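Local structure of beta-lactamase (Sebaldella termitidis, 6N1N) at residues 147-158 with 206-217. The protein probably hydrolyses the amide bond of beta-lactam antibiotics to give substituted beta-amino acids, as a class D beta-lactamase of the serine type. Sequence-based numbering, arbitrary orientation.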
loop_
_atom_site.group_PDB
_atom_site.type_symbol
_atom_site.label_atom_id
_atom_site.label_comp_id
_atom_site.label_asym_id
_atom_site.label_seq_id
_atom_site.Cartn_x
_atom_site.Cartn_y
_atom_site.Cartn_z
ATOM N N PRO A 147 7.337 5.431 -4.749
ATOM C CA PRO A 147 6.124 5.030 -5.501
ATOM C C PRO A 147 6.395 4.080 -6.668
ATOM O O PRO A 147 5.660 3.110 -6.863
ATOM C CB PRO A 147 5.561 6.378 -5.977
ATOM C CG PRO A 147 6.029 7.362 -4.928
ATOM C CD PRO A 147 7.436 6.896 -4.601
ATOM N N GLU A 148 7.425 4.332 -7.462
ATOM C CA GLU A 148 7.839 3.378 -8.495
ATOM C C GLU A 148 8.073 1.979 -7.932
ATOM O O GLU A 148 7.628 0.983 -8.515
ATOM C CB GLU A 148 9.094 3.922 -9.175
ATOM C CG GLU A 148 9.773 3.030 -10.175
ATOM C CD GLU A 148 11.094 3.635 -10.652
ATOM O OE1 GLU A 148 11.302 4.853 -10.427
ATOM O OE2 GLU A 148 11.915 2.898 -11.242
ATOM N N GLU A 149 8.754 1.877 -6.792
ATOM C CA GLU A 149 9.044 0.586 -6.185
ATOM C C GLU A 149 7.797 -0.078 -5.616
ATOM O O GLU A 149 7.690 -1.318 -5.643
ATOM C CB GLU A 149 10.093 0.766 -5.082
ATOM C CG GLU A 149 11.451 1.153 -5.596
ATOM C CD GLU A 149 12.439 1.467 -4.503
ATOM O OE1 GLU A 149 12.064 2.128 -3.518
ATOM O OE2 GLU A 149 13.602 1.041 -4.633
ATOM N N GLN A 150 6.852 0.711 -5.098
ATOM C CA GLN A 150 5.572 0.135 -4.696
ATOM C C GLN A 150 4.906 -0.541 -5.881
ATOM O O GLN A 150 4.430 -1.673 -5.787
ATOM C CB GLN A 150 4.625 1.201 -4.138
ATOM C CG GLN A 150 5.012 1.779 -2.804
ATOM C CD GLN A 150 4.336 1.110 -1.636
ATOM O OE1 GLN A 150 3.891 -0.043 -1.700
ATOM N NE2 GLN A 150 4.272 1.840 -0.529
ATOM N N ILE A 151 4.878 0.155 -7.017
ATOM C CA ILE A 151 4.221 -0.381 -8.202
ATOM C C ILE A 151 4.949 -1.619 -8.697
ATOM O O ILE A 151 4.318 -2.612 -9.079
ATOM C CB ILE A 151 4.127 0.703 -9.287
ATOM C CG1 ILE A 151 3.027 1.714 -8.894
ATOM C CG2 ILE A 151 3.876 0.080 -10.661
ATOM C CD1 ILE A 151 3.007 2.980 -9.700
ATOM N N ASP A 152 6.277 -1.598 -8.720
ATOM C CA ASP A 152 6.981 -2.764 -9.241
ATOM C C ASP A 152 6.709 -3.983 -8.367
ATOM O O ASP A 152 6.510 -5.088 -8.882
ATOM C CB ASP A 152 8.472 -2.460 -9.382
ATOM C CG ASP A 152 8.786 -1.760 -10.741
ATOM O OD1 ASP A 152 8.204 -2.157 -11.788
ATOM O OD2 ASP A 152 9.570 -0.800 -10.772
ATOM N N PHE A 153 6.612 -3.770 -7.050
ATOM C CA PHE A 153 6.260 -4.849 -6.126
ATOM C C PHE A 153 4.841 -5.354 -6.390
ATOM O O PHE A 153 4.599 -6.572 -6.413
ATOM C CB PHE A 153 6.419 -4.344 -4.686
ATOM C CG PHE A 153 5.620 -5.128 -3.673
ATOM C CD1 PHE A 153 6.037 -6.366 -3.237
ATOM C CD2 PHE A 153 4.429 -4.629 -3.199
ATOM C CE1 PHE A 153 5.268 -7.085 -2.330
ATOM C CE2 PHE A 153 3.670 -5.332 -2.302
ATOM C CZ PHE A 153 4.074 -6.549 -1.862
ATOM N N LEU A 154 3.911 -4.441 -6.636
ATOM C CA LEU A 154 2.529 -4.825 -6.876
ATOM C C LEU A 154 2.373 -5.564 -8.206
ATOM O O LEU A 154 1.564 -6.480 -8.286
ATOM C CB LEU A 154 1.624 -3.606 -6.839
ATOM C CG LEU A 154 1.456 -2.964 -5.464
ATOM C CD1 LEU A 154 0.934 -1.557 -5.578
ATOM C CD2 LEU A 154 0.532 -3.799 -4.592
ATOM N N ILE A 155 3.142 -5.187 -9.241
ATOM C CA ILE A 155 3.107 -5.922 -10.510
ATOM C C ILE A 155 3.577 -7.356 -10.303
ATOM O O ILE A 155 2.990 -8.317 -10.832
ATOM C CB ILE A 155 3.963 -5.206 -11.574
ATOM C CG1 ILE A 155 3.382 -3.845 -11.944
ATOM C CG2 ILE A 155 4.078 -6.052 -12.834
ATOM C CD1 ILE A 155 4.333 -2.963 -12.710
ATOM N N ASN A 156 4.692 -7.521 -9.595
ATOM C CA ASN A 156 5.190 -8.852 -9.289
ATOM C C ASN A 156 4.190 -9.661 -8.465
ATOM O O ASN A 156 4.100 -10.874 -8.621
ATOM C CB ASN A 156 6.538 -8.750 -8.570
ATOM C CG ASN A 156 7.678 -8.504 -9.531
ATOM O OD1 ASN A 156 7.727 -9.097 -10.603
ATOM N ND2 ASN A 156 8.588 -7.619 -9.165
ATOM N N LEU A 157 3.477 -9.019 -7.536
ATOM C CA LEU A 157 2.411 -9.707 -6.812
ATOM C C LEU A 157 1.313 -10.166 -7.767
ATOM O O LEU A 157 0.908 -11.349 -7.770
ATOM C CB LEU A 157 1.862 -8.772 -5.706
ATOM C CG LEU A 157 0.905 -9.285 -4.634
ATOM C CD1 LEU A 157 0.587 -8.206 -3.556
ATOM C CD2 LEU A 157 -0.387 -9.794 -5.203
ATOM N N TYR A 158 0.834 -9.246 -8.611
ATOM C CA TYR A 158 -0.197 -9.584 -9.584
ATOM C C TYR A 158 0.227 -10.727 -10.498
ATOM O O TYR A 158 -0.575 -11.633 -10.774
ATOM C CB TYR A 158 -0.542 -8.335 -10.395
ATOM C CG TYR A 158 -1.536 -8.604 -11.504
ATOM C CD1 TYR A 158 -2.879 -8.784 -11.223
ATOM C CD2 TYR A 158 -1.125 -8.683 -12.816
ATOM C CE1 TYR A 158 -3.802 -9.045 -12.231
ATOM C CE2 TYR A 158 -2.018 -8.934 -13.824
ATOM C CZ TYR A 158 -3.368 -9.105 -13.530
ATOM O OH TYR A 158 -4.255 -9.357 -14.556
ATOM N N TYR A 206 -3.906 -1.611 -7.073
ATOM C CA TYR A 206 -4.168 -1.741 -8.494
ATOM C C TYR A 206 -5.663 -1.894 -8.699
ATOM O O TYR A 206 -6.391 -2.369 -7.823
ATOM C CB TYR A 206 -3.380 -2.894 -9.141
ATOM C CG TYR A 206 -3.644 -4.343 -8.735
ATOM C CD1 TYR A 206 -4.592 -5.116 -9.404
ATOM C CD2 TYR A 206 -2.880 -4.968 -7.768
ATOM C CE1 TYR A 206 -4.782 -6.465 -9.093
ATOM C CE2 TYR A 206 -3.090 -6.329 -7.424
ATOM C CZ TYR A 206 -4.049 -7.065 -8.088
ATOM O OH TYR A 206 -4.233 -8.414 -7.791
ATOM N N ILE A 207 -6.107 -1.476 -9.873
ATOM C CA ILE A 207 -7.505 -1.510 -10.252
ATOM C C ILE A 207 -7.619 -2.291 -11.549
ATOM O O ILE A 207 -6.889 -2.023 -12.511
ATOM C CB ILE A 207 -8.102 -0.096 -10.383
ATOM C CG1 ILE A 207 -9.622 -0.211 -10.611
ATOM C CG2 ILE A 207 -7.443 0.757 -11.489
ATOM C CD1 ILE A 207 -10.373 1.155 -10.501
ATOM N N GLU A 208 -8.527 -3.264 -11.556
ATOM C CA GLU A 208 -8.876 -4.050 -12.740
ATOM C C GLU A 208 -10.053 -3.366 -13.421
ATOM O O GLU A 208 -11.140 -3.258 -12.841
ATOM C CB GLU A 208 -9.235 -5.487 -12.344
ATOM C CG GLU A 208 -8.051 -6.243 -11.733
ATOM C CD GLU A 208 -8.342 -7.615 -11.136
ATOM O OE1 GLU A 208 -9.428 -7.815 -10.555
ATOM O OE2 GLU A 208 -7.446 -8.510 -11.224
ATOM N N ALA A 209 -9.843 -2.925 -14.664
ATOM C CA ALA A 209 -10.839 -2.149 -15.388
ATOM C C ALA A 209 -10.478 -2.173 -16.863
ATOM O O ALA A 209 -9.297 -2.230 -17.215
ATOM C CB ALA A 209 -10.897 -0.702 -14.897
ATOM N N LYS A 210 -11.500 -2.099 -17.715
ATOM C CA LYS A 210 -11.305 -1.866 -19.153
ATOM C C LYS A 210 -10.433 -2.936 -19.796
ATOM O O LYS A 210 -9.554 -2.631 -20.612
ATOM C CB LYS A 210 -10.706 -0.479 -19.417
ATOM C CG LYS A 210 -11.595 0.687 -18.995
ATOM C CD LYS A 210 -11.030 2.004 -19.500
ATOM C CE LYS A 210 -11.339 2.226 -20.973
ATOM N NZ LYS A 210 -10.567 3.380 -21.531
ATOM N N GLU A 211 -10.671 -4.199 -19.435
ATOM C CA GLU A 211 -9.852 -5.321 -19.894
ATOM C C GLU A 211 -8.372 -4.992 -19.740
ATOM O O GLU A 211 -7.563 -5.200 -20.638
ATOM C CB GLU A 211 -10.198 -5.703 -21.335
ATOM C CG GLU A 211 -11.555 -6.386 -21.476
ATOM C CD GLU A 211 -11.861 -6.834 -22.907
ATOM O OE1 GLU A 211 -11.993 -5.959 -23.794
ATOM O OE2 GLU A 211 -11.957 -8.061 -23.141
ATOM N N ASN A 212 -8.024 -4.499 -18.559
ATOM C CA ASN A 212 -6.672 -4.043 -18.287
ATOM C C ASN A 212 -6.476 -4.053 -16.786
ATOM O O ASN A 212 -7.398 -4.364 -16.014
ATOM C CB ASN A 212 -6.476 -2.638 -18.859
ATOM C CG ASN A 212 -5.034 -2.290 -19.132
ATOM O OD1 ASN A 212 -4.092 -2.899 -18.615
ATOM N ND2 ASN A 212 -4.860 -1.257 -19.926
ATOM N N VAL A 213 -5.267 -3.690 -16.373
ATOM C CA VAL A 213 -4.926 -3.481 -14.969
ATOM C C VAL A 213 -4.116 -2.193 -14.884
ATOM O O VAL A 213 -3.162 -2.001 -15.641
ATOM C CB VAL A 213 -4.101 -4.628 -14.362
ATOM C CG1 VAL A 213 -4.005 -4.479 -12.839
ATOM C CG2 VAL A 213 -4.693 -5.942 -14.696
ATOM N N TYR A 214 -4.461 -1.341 -13.928
ATOM C CA TYR A 214 -3.741 -0.097 -13.678
ATOM C C TYR A 214 -3.198 -0.142 -12.251
ATOM O O TYR A 214 -3.960 -0.099 -11.278
ATOM C CB TYR A 214 -4.636 1.126 -13.894
ATOM C CG TYR A 214 -5.230 1.162 -15.280
ATOM C CD1 TYR A 214 -4.593 1.829 -16.333
ATOM C CD2 TYR A 214 -6.405 0.468 -15.573
ATOM C CE1 TYR A 214 -5.111 1.818 -17.593
ATOM C CE2 TYR A 214 -6.932 0.458 -16.844
ATOM C CZ TYR A 214 -6.294 1.128 -17.845
ATOM O OH TYR A 214 -6.856 1.126 -19.089
ATOM N N PHE A 215 -1.869 -0.222 -12.141
ATOM C CA PHE A 215 -1.196 -0.142 -10.849
ATOM C C PHE A 215 -0.999 1.309 -10.468
ATOM O O PHE A 215 -0.757 2.154 -11.329
ATOM C CB PHE A 215 0.138 -0.878 -10.933
ATOM C CG PHE A 215 -0.024 -2.343 -11.232
ATOM C CD1 PHE A 215 -0.106 -3.252 -10.205
ATOM C CD2 PHE A 215 -0.194 -2.799 -12.528
ATOM C CE1 PHE A 215 -0.311 -4.581 -10.466
ATOM C CE2 PHE A 215 -0.395 -4.125 -12.788
ATOM C CZ PHE A 215 -0.447 -5.031 -11.767
ATOM N N PHE A 216 -1.129 1.617 -9.166
ATOM C CA PHE A 216 -1.057 3.015 -8.765
ATOM C C PHE A 216 -0.360 3.202 -7.428
ATOM O O PHE A 216 -0.388 2.344 -6.556
ATOM C CB PHE A 216 -2.461 3.669 -8.700
ATOM C CG PHE A 216 -3.384 3.061 -7.686
ATOM C CD1 PHE A 216 -3.460 3.543 -6.394
ATOM C CD2 PHE A 216 -4.181 2.001 -8.030
ATOM C CE1 PHE A 216 -4.313 2.965 -5.464
ATOM C CE2 PHE A 216 -5.036 1.429 -7.117
ATOM C CZ PHE A 216 -5.088 1.911 -5.822
ATOM N N ALA A 217 0.277 4.350 -7.289
ATOM C CA ALA A 217 0.839 4.756 -6.011
ATOM C C ALA A 217 0.645 6.261 -5.919
ATOM O O ALA A 217 1.258 7.020 -6.664
ATOM C CB ALA A 217 2.318 4.375 -5.879
HETATM O O HOH W 1 -6.763 -9.123 -13.906
#
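Tyr158 meets two aromatic rings of the hairpin in two different roles: it turns an edge toward the face of Tyr206 and offers a face to the edge of Phe215. Both pairs are offset edge-to-face, with planes at 73° and centroids 5.3 Å apart for Tyr206 and 5.7 Å for Phe215. The Tyr158 ring extends from the helix over the paired strands because chi1 (176°) places CG opposite the backbone N, and its OH lies 3.4 Å from Val213 CG2. No direct hydrogen bond joins the segments; instead a water 2.6 Å from Tyr158 OH donates to Glu208 OE2, while OE1 of that carboxylate forms a salt bridge with Arg187 on the adjoining strand.

The Phe215 ring is packed over one face and at its edge. Ile155 CG1 sits almost centrally over that face, a CH-pi contact 3.7 Å from the ring centroid, and Tyr158 CB meets the ring edge at CZ. Leu154 CB packs against CD1. Farther along, Ile151 CG2 packs on Phe215 CB, while CG1 and CD1 lie against the backbone at Phe216 and Ala217, and Pro147 CB touches Ala217 CB at 3.8 Å, where the small side chain allows close approach. The segment axes of helix 147-158 and strand 212-217 run roughly antiparallel, 145° between their N-to-C directions, across one face of the central beta-sheet, the helix-on-sheet packing of the serine beta-lactamase and penicillin-binding protein transpeptidase fold.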